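Local coordinates for S-adenosylmethionine-dependent methyltransferase (Clostridium acetobutylicum, PDB 1Y8C), which probably transfers a methyl group from S-adenosylmethionine to an acceptor molecule, at residues 71-74 and 75-79; 124-127 and 128-132. One frame throughout, in Å; residues are numbered along the deposited sequence.

Contact 1: 71-74 and 75-79; sequences MLSE and AENKF
N77 reaches back one turn of helix 69-81 to S73 and E74. Its CB sits 3.5 Å from the carbonyl O of E74. CG comes closer to the S73 backbone, 3.2 Å from the S73 O. CG is anti to the carbonyl carbon (chi1 -59°), which folds the amide back along the helix toward these two residues. ND2 then lies 2.9 Å from the S73 O, but at an angle too poor for a hydrogen bond. That oxygen takes the backbone N-H of N77 instead. The same ND2 gives a weak hydrogen bond to E74 OE1, 3.5 Å away, with the carboxylate and amide planes turned 72° apart. The other oxygen of E74, OE2, has a stronger partner in the backbone N of N4. N4 also takes K78 NZ at its OD1, and NZ bonds to T48 O as well. The backbone bonds are regular helical ones, such as A75 N to M71 O at 2.9 Å. On another side, L72 packs on C46 and C90. This is i to i+3 and i to i+4 contact along the helix of a beta-alpha-beta unit, strand 61-65, helix 69-81 and strand 87-89, in the Rossmann-like fold.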
HETATM    1  N   MSE A  71      -5.390  11.818  -6.443  1.00 67.23           N
HETATM    2  CA  MSE A  71      -5.092  10.489  -6.930  1.00 67.90           C
HETATM    3  C   MSE A  71      -6.330   9.723  -7.375  1.00 66.61           C
HETATM    4  O   MSE A  71      -6.294   9.016  -8.380  1.00 66.86           O
HETATM    5  CB  MSE A  71      -4.375   9.702  -5.853  1.00 71.44           C
HETATM    6  CG  MSE A  71      -3.246  10.464  -5.233  1.00 75.16           C
HETATM    7 SE   MSE A  71      -1.695   9.371  -5.134  1.00 82.37          SE
HETATM    8  CE  MSE A  71      -0.819  10.130  -6.694  1.00 78.47           C
ATOM      9  N   LEU A  72      -7.422   9.847  -6.627  1.00 65.17           N
ATOM     10  CA  LEU A  72      -8.642   9.140  -6.982  1.00 63.85           C
ATOM     11  C   LEU A  72      -9.048   9.491  -8.388  1.00 63.52           C
ATOM     12  O   LEU A  72      -9.414   8.625  -9.183  1.00 61.94           O
ATOM     13  CB  LEU A  72      -9.774   9.495  -6.026  1.00 63.73           C
ATOM     14  CG  LEU A  72      -9.910   8.588  -4.810  1.00 63.88           C
ATOM     15  CD1 LEU A  72     -11.181   8.974  -4.076  1.00 63.82           C
ATOM     16  CD2 LEU A  72      -9.971   7.119  -5.236  1.00 62.23           C
ATOM     17  N   SER A  73      -8.976  10.780  -8.687  1.00 64.22           N
ATOM     18  CA  SER A  73      -9.325  11.284 -10.006  1.00 65.87           C
ATOM     19  C   SER A  73      -8.456  10.599 -11.076  1.00 66.33           C
ATOM     20  O   SER A  73      -8.967  10.164 -12.112  1.00 66.19           O
ATOM     21  CB  SER A  73      -9.134  12.801 -10.038  1.00 63.84           C
ATOM     22  OG  SER A  73      -9.501  13.324 -11.294  1.00 64.29           O
ATOM     23  N   GLU A  74      -7.152  10.494 -10.820  1.00 65.59           N
ATOM     24  CA  GLU A  74      -6.265   9.834 -11.766  1.00 66.22           C
ATOM     25  C   GLU A  74      -6.721   8.407 -11.992  1.00 64.41           C
ATOM     26  O   GLU A  74      -6.949   7.988 -13.124  1.00 65.17           O
ATOM     27  CB  GLU A  74      -4.823   9.821 -11.258  1.00 68.82           C
ATOM     28  CG  GLU A  74      -4.082  11.121 -11.477  1.00 75.24           C
ATOM     29  CD  GLU A  74      -3.955  11.471 -12.951  1.00 78.19           C
ATOM     30  OE1 GLU A  74      -4.975  11.845 -13.573  1.00 78.47           O
ATOM     31  OE2 GLU A  74      -2.834  11.354 -13.492  1.00 80.95           O
ATOM     32  N   ALA A  75      -6.850   7.659 -10.907  1.00 63.82           N
ATOM     33  CA  ALA A  75      -7.277   6.273 -11.001  1.00 62.92           C
ATOM     34  C   ALA A  75      -8.583   6.176 -11.783  1.00 63.09           C
ATOM     35  O   ALA A  75      -8.741   5.291 -12.618  1.00 62.15           O
ATOM     36  CB  ALA A  75      -7.449   5.688  -9.605  1.00 61.99           C
ATOM     37  N   GLU A  76      -9.512   7.091 -11.520  1.00 64.51           N
ATOM     38  CA  GLU A  76     -10.790   7.085 -12.220  1.00 65.11           C
ATOM     39  C   GLU A  76     -10.601   7.205 -13.730  1.00 67.39           C
ATOM     40  O   GLU A  76     -11.246   6.493 -14.502  1.00 68.86           O
ATOM     41  CB  GLU A  76     -11.677   8.223 -11.730  1.00 63.66           C
ATOM     42  CG  GLU A  76     -13.035   8.265 -12.402  1.00 63.24           C
ATOM     43  CD  GLU A  76     -13.982   9.233 -11.725  1.00 65.16           C
ATOM     44  OE1 GLU A  76     -13.735  10.465 -11.792  1.00 62.45           O
ATOM     45  OE2 GLU A  76     -14.974   8.753 -11.118  1.00 64.25           O
ATOM     46  N   ASN A  77      -9.722   8.101 -14.157  1.00 67.41           N
ATOM     47  CA  ASN A  77      -9.484   8.257 -15.583  1.00 69.78           C
ATOM     48  C   ASN A  77      -8.891   6.979 -16.156  1.00 70.49           C
ATOM     49  O   ASN A  77      -9.248   6.548 -17.258  1.00 71.21           O
ATOM     50  CB  ASN A  77      -8.553   9.430 -15.830  1.00 71.12           C
ATOM     51  CG  ASN A  77      -9.122  10.721 -15.299  1.00 73.86           C
ATOM     52  OD1 ASN A  77     -10.298  11.034 -15.526  1.00 74.82           O
ATOM     53  ND2 ASN A  77      -8.299  11.483 -14.583  1.00 74.72           N
ATOM     54  N   LYS A  78      -7.990   6.374 -15.394  1.00 68.92           N
ATOM     55  CA  LYS A  78      -7.358   5.134 -15.799  1.00 66.82           C
ATOM     56  C   LYS A  78      -8.418   4.045 -15.904  1.00 67.80           C
ATOM     57  O   LYS A  78      -8.574   3.417 -16.946  1.00 68.79           O
ATOM     58  CB  LYS A  78      -6.296   4.752 -14.773  1.00 65.94           C
ATOM     59  CG  LYS A  78      -5.654   3.396 -14.995  1.00 66.19           C
ATOM     60  CD  LYS A  78      -4.539   3.161 -13.984  1.00 63.48           C
ATOM     61  CE  LYS A  78      -3.495   4.257 -14.059  1.00 61.84           C
ATOM     62  NZ  LYS A  78      -2.448   4.009 -13.047  1.00 63.88           N
ATOM     63  N   PHE A  79      -9.155   3.823 -14.826  1.00 67.81           N
ATOM     64  CA  PHE A  79     -10.192   2.803 -14.846  1.00 69.97           C
ATOM     65  C   PHE A  79     -11.116   2.984 -16.047  1.00 70.82           C
ATOM     66  O   PHE A  79     -11.436   2.027 -16.742  1.00 71.39           O
ATOM     67  CB  PHE A  79     -10.993   2.852 -13.549  1.00 66.81           C
ATOM     68  CG  PHE A  79     -10.167   2.580 -12.325  1.00 67.75           C
ATOM     69  CD1 PHE A  79     -10.556   3.083 -11.088  1.00 66.64           C
ATOM     70  CD2 PHE A  79      -9.013   1.800 -12.404  1.00 66.28           C
ATOM     71  CE1 PHE A  79      -9.816   2.814  -9.946  1.00 64.59           C
ATOM     72  CE2 PHE A  79      -8.267   1.525 -11.268  1.00 65.13           C
ATOM     73  CZ  PHE A  79      -8.667   2.031 -10.036  1.00 66.02           C
TER

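Contact 2: 124-127 and 128-132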
ATOM      1  N   TYR A 124      -7.961   0.802  12.441  1.00 56.91           N
ATOM      2  CA  TYR A 124      -7.769   0.361  11.072  1.00 56.98           C
ATOM      3  C   TYR A 124      -8.019  -1.154  10.939  1.00 54.91           C
ATOM      4  O   TYR A 124      -8.885  -1.572  10.188  1.00 54.54           O
ATOM      5  CB  TYR A 124      -6.345   0.728  10.653  1.00 56.70           C
ATOM      6  CG  TYR A 124      -5.836   0.083   9.395  1.00 57.52           C
ATOM      7  CD1 TYR A 124      -6.346   0.430   8.150  1.00 58.05           C
ATOM      8  CD2 TYR A 124      -4.783  -0.831   9.448  1.00 57.48           C
ATOM      9  CE1 TYR A 124      -5.808  -0.113   6.982  1.00 58.80           C
ATOM     10  CE2 TYR A 124      -4.240  -1.376   8.301  1.00 57.41           C
ATOM     11  CZ  TYR A 124      -4.750  -1.013   7.069  1.00 59.18           C
ATOM     12  OH  TYR A 124      -4.175  -1.532   5.933  1.00 61.21           O
ATOM     13  N   PHE A 125      -7.269  -1.970  11.672  1.00 54.35           N
ATOM     14  CA  PHE A 125      -7.447  -3.414  11.602  1.00 53.93           C
ATOM     15  C   PHE A 125      -8.870  -3.787  11.944  1.00 54.51           C
ATOM     16  O   PHE A 125      -9.454  -4.679  11.325  1.00 53.91           O
ATOM     17  CB  PHE A 125      -6.484  -4.139  12.551  1.00 55.06           C
ATOM     18  CG  PHE A 125      -5.052  -4.159  12.070  1.00 56.47           C
ATOM     19  CD1 PHE A 125      -4.001  -4.165  12.980  1.00 55.41           C
ATOM     20  CD2 PHE A 125      -4.756  -4.154  10.706  1.00 55.01           C
ATOM     21  CE1 PHE A 125      -2.687  -4.153  12.543  1.00 57.20           C
ATOM     22  CE2 PHE A 125      -3.446  -4.142  10.267  1.00 55.41           C
ATOM     23  CZ  PHE A 125      -2.407  -4.144  11.182  1.00 55.36           C
ATOM     24  N   LYS A 126      -9.437  -3.114  12.939  1.00 55.57           N
ATOM     25  CA  LYS A 126     -10.814  -3.401  13.319  1.00 55.39           C
ATOM     26  C   LYS A 126     -11.725  -3.015  12.147  1.00 52.58           C
ATOM     27  O   LYS A 126     -12.620  -3.773  11.778  1.00 51.36           O
ATOM     28  CB  LYS A 126     -11.207  -2.626  14.587  1.00 57.03           C
ATOM     29  CG  LYS A 126     -12.635  -2.912  15.033  1.00 61.02           C
ATOM     30  CD  LYS A 126     -13.039  -2.140  16.286  1.00 64.69           C
ATOM     31  CE  LYS A 126     -14.576  -2.121  16.455  1.00 67.56           C
ATOM     32  NZ  LYS A 126     -15.210  -3.497  16.452  1.00 69.13           N
ATOM     33  N   ALA A 127     -11.473  -1.850  11.553  1.00 52.08           N
ATOM     34  CA  ALA A 127     -12.264  -1.373  10.422  1.00 52.49           C
ATOM     35  C   ALA A 127     -12.266  -2.405   9.311  1.00 53.69           C
ATOM     36  O   ALA A 127     -13.305  -2.726   8.726  1.00 54.75           O
ATOM     37  CB  ALA A 127     -11.705  -0.064   9.905  1.00 52.00           C
ATOM     38  N   VAL A 128     -11.081  -2.927   9.035  1.00 54.25           N
ATOM     39  CA  VAL A 128     -10.889  -3.926   8.002  1.00 55.90           C
ATOM     40  C   VAL A 128     -11.741  -5.177   8.264  1.00 57.74           C
ATOM     41  O   VAL A 128     -12.549  -5.565   7.427  1.00 59.51           O
ATOM     42  CB  VAL A 128      -9.386  -4.274   7.910  1.00 54.30           C
ATOM     43  CG1 VAL A 128      -9.142  -5.371   6.898  1.00 51.79           C
ATOM     44  CG2 VAL A 128      -8.618  -3.024   7.535  1.00 55.25           C
ATOM     45  N   SER A 129     -11.575  -5.791   9.431  1.00 59.46           N
ATOM     46  CA  SER A 129     -12.340  -6.983   9.778  1.00 61.22           C
ATOM     47  C   SER A 129     -13.850  -6.736   9.712  1.00 61.76           C
ATOM     48  O   SER A 129     -14.621  -7.664   9.466  1.00 63.87           O
ATOM     49  CB  SER A 129     -11.990  -7.453  11.180  1.00 60.46           C
ATOM     50  OG  SER A 129     -12.546  -6.570  12.129  1.00 66.24           O
ATOM     51  N   ASN A 130     -14.280  -5.501   9.945  1.00 61.21           N
ATOM     52  CA  ASN A 130     -15.699  -5.212   9.874  1.00 61.13           C
ATOM     53  C   ASN A 130     -16.181  -5.152   8.427  1.00 60.75           C
ATOM     54  O   ASN A 130     -17.368  -4.954   8.184  1.00 61.60           O
ATOM     55  CB  ASN A 130     -16.039  -3.888  10.572  1.00 64.37           C
ATOM     56  CG  ASN A 130     -15.845  -3.946  12.081  1.00 65.58           C
ATOM     57  OD1 ASN A 130     -16.142  -4.954  12.726  1.00 63.76           O
ATOM     58  ND2 ASN A 130     -15.361  -2.846  12.653  1.00 69.19           N
ATOM     59  N   HIS A 131     -15.271  -5.311   7.466  1.00 58.99           N
ATOM     60  CA  HIS A 131     -15.661  -5.283   6.056  1.00 58.14           C
ATOM     61  C   HIS A 131     -15.312  -6.564   5.311  1.00 58.08           C
ATOM     62  O   HIS A 131     -15.469  -6.645   4.086  1.00 59.06           O
ATOM     63  CB  HIS A 131     -15.013  -4.103   5.335  1.00 58.50           C
ATOM     64  CG  HIS A 131     -15.539  -2.771   5.765  1.00 61.80           C
ATOM     65  ND1 HIS A 131     -15.370  -2.280   7.045  1.00 62.33           N
ATOM     66  CD2 HIS A 131     -16.226  -1.821   5.089  1.00 61.45           C
ATOM     67  CE1 HIS A 131     -15.927  -1.088   7.133  1.00 61.65           C
ATOM     68  NE2 HIS A 131     -16.454  -0.784   5.960  1.00 61.42           N
ATOM     69  N   LEU A 132     -14.838  -7.562   6.051  1.00 56.22           N
ATOM     70  CA  LEU A 132     -14.455  -8.844   5.464  1.00 55.82           C
ATOM     71  C   LEU A 132     -15.564  -9.886   5.492  1.00 55.43           C
ATOM     72  O   LEU A 132     -16.191 -10.108   6.527  1.00 55.67           O
ATOM     73  CB  LEU A 132     -13.252  -9.418   6.209  1.00 55.31           C
ATOM     74  CG  LEU A 132     -11.859  -8.994   5.770  1.00 56.98           C
ATOM     75  CD1 LEU A 132     -10.847  -9.656   6.695  1.00 56.51           C
ATOM     76  CD2 LEU A 132     -11.625  -9.403   4.310  1.00 54.32           C
TER
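The C-terminal end of helix 118-129 holds this contact, where A127 meets H131 and K126 meets S129 and N130. H131 ND1 donates a hydrogen bond to the carbonyl O of A127, 2.7 Å away. The bond is bent, with an N-H...O angle of 141°, and the oxygen stands 25° out of the imidazole plane. CG of H131 is anti to its carbonyl carbon, which brings ND1 back to A127 O. The far nitrogen, NE2, has a weak hydrogen bond to the backbone N of I98. Both nitrogens thus have a partner, though the second bond is weak. The ring also touches L96.

K126 O takes two bonds. S129 OG approaches it to 2.8 Å, well off the C=O direction. The backbone N of N130 is the second donor, at 3.0 Å. S129 OG lies between its own backbone N and carbonyl carbon (chi1 73°), which brings OG within bonding distance of K126 O, three residues back. The N130 amide crosses the K126 chain, with ND2 3.6 Å from K126 CG. N130 N also makes a weak bond to A127 O.

On the buried side, V128 CG2 sits over one face of the Y124 ring, 4.2 Å from its centroid and close to the normal, in a CH-pi contact. Both side chains also pack on F138 of strand 136-143. Y124 OH has a weak bond to T112 OG1.

From the last helical residue, S129 to L132 forms a type I beta turn, whose L132 N to S129 O bond is weak. One residue earlier, H131 N bonds to V128 O at 2.7 Å. L132 then starts strand 132-133 and packs on I105. The arrangement is a helix C-terminus whose last carbonyls are met by side chains as well as backbone N-H groups, leading through a tight turn into a strand.

In the fold
Contacts 1 and 2 each lie within a single helix of the methyltransferase domain, contact 2 running on into the turn that follows. Their centres are 25 Å apart and they do not touch. Both are partly buried, but contact 2 has more buried residues. Contact 1 sits in mid-helix, where the backbone bonds are regular and the cross-turn side-chain bond is weak. Its stronger polar bonds go to N4 of helix 3-15 and to T48. Contact 2 stands at a helix end, where side chains join the backbone in binding carbonyl oxygens. Contact 1 packs on strand 87-89 at one edge of the mixed sheet. Contact 2 packs on the more central strands 104-107 and 136-143, and also reaches strand 217-224.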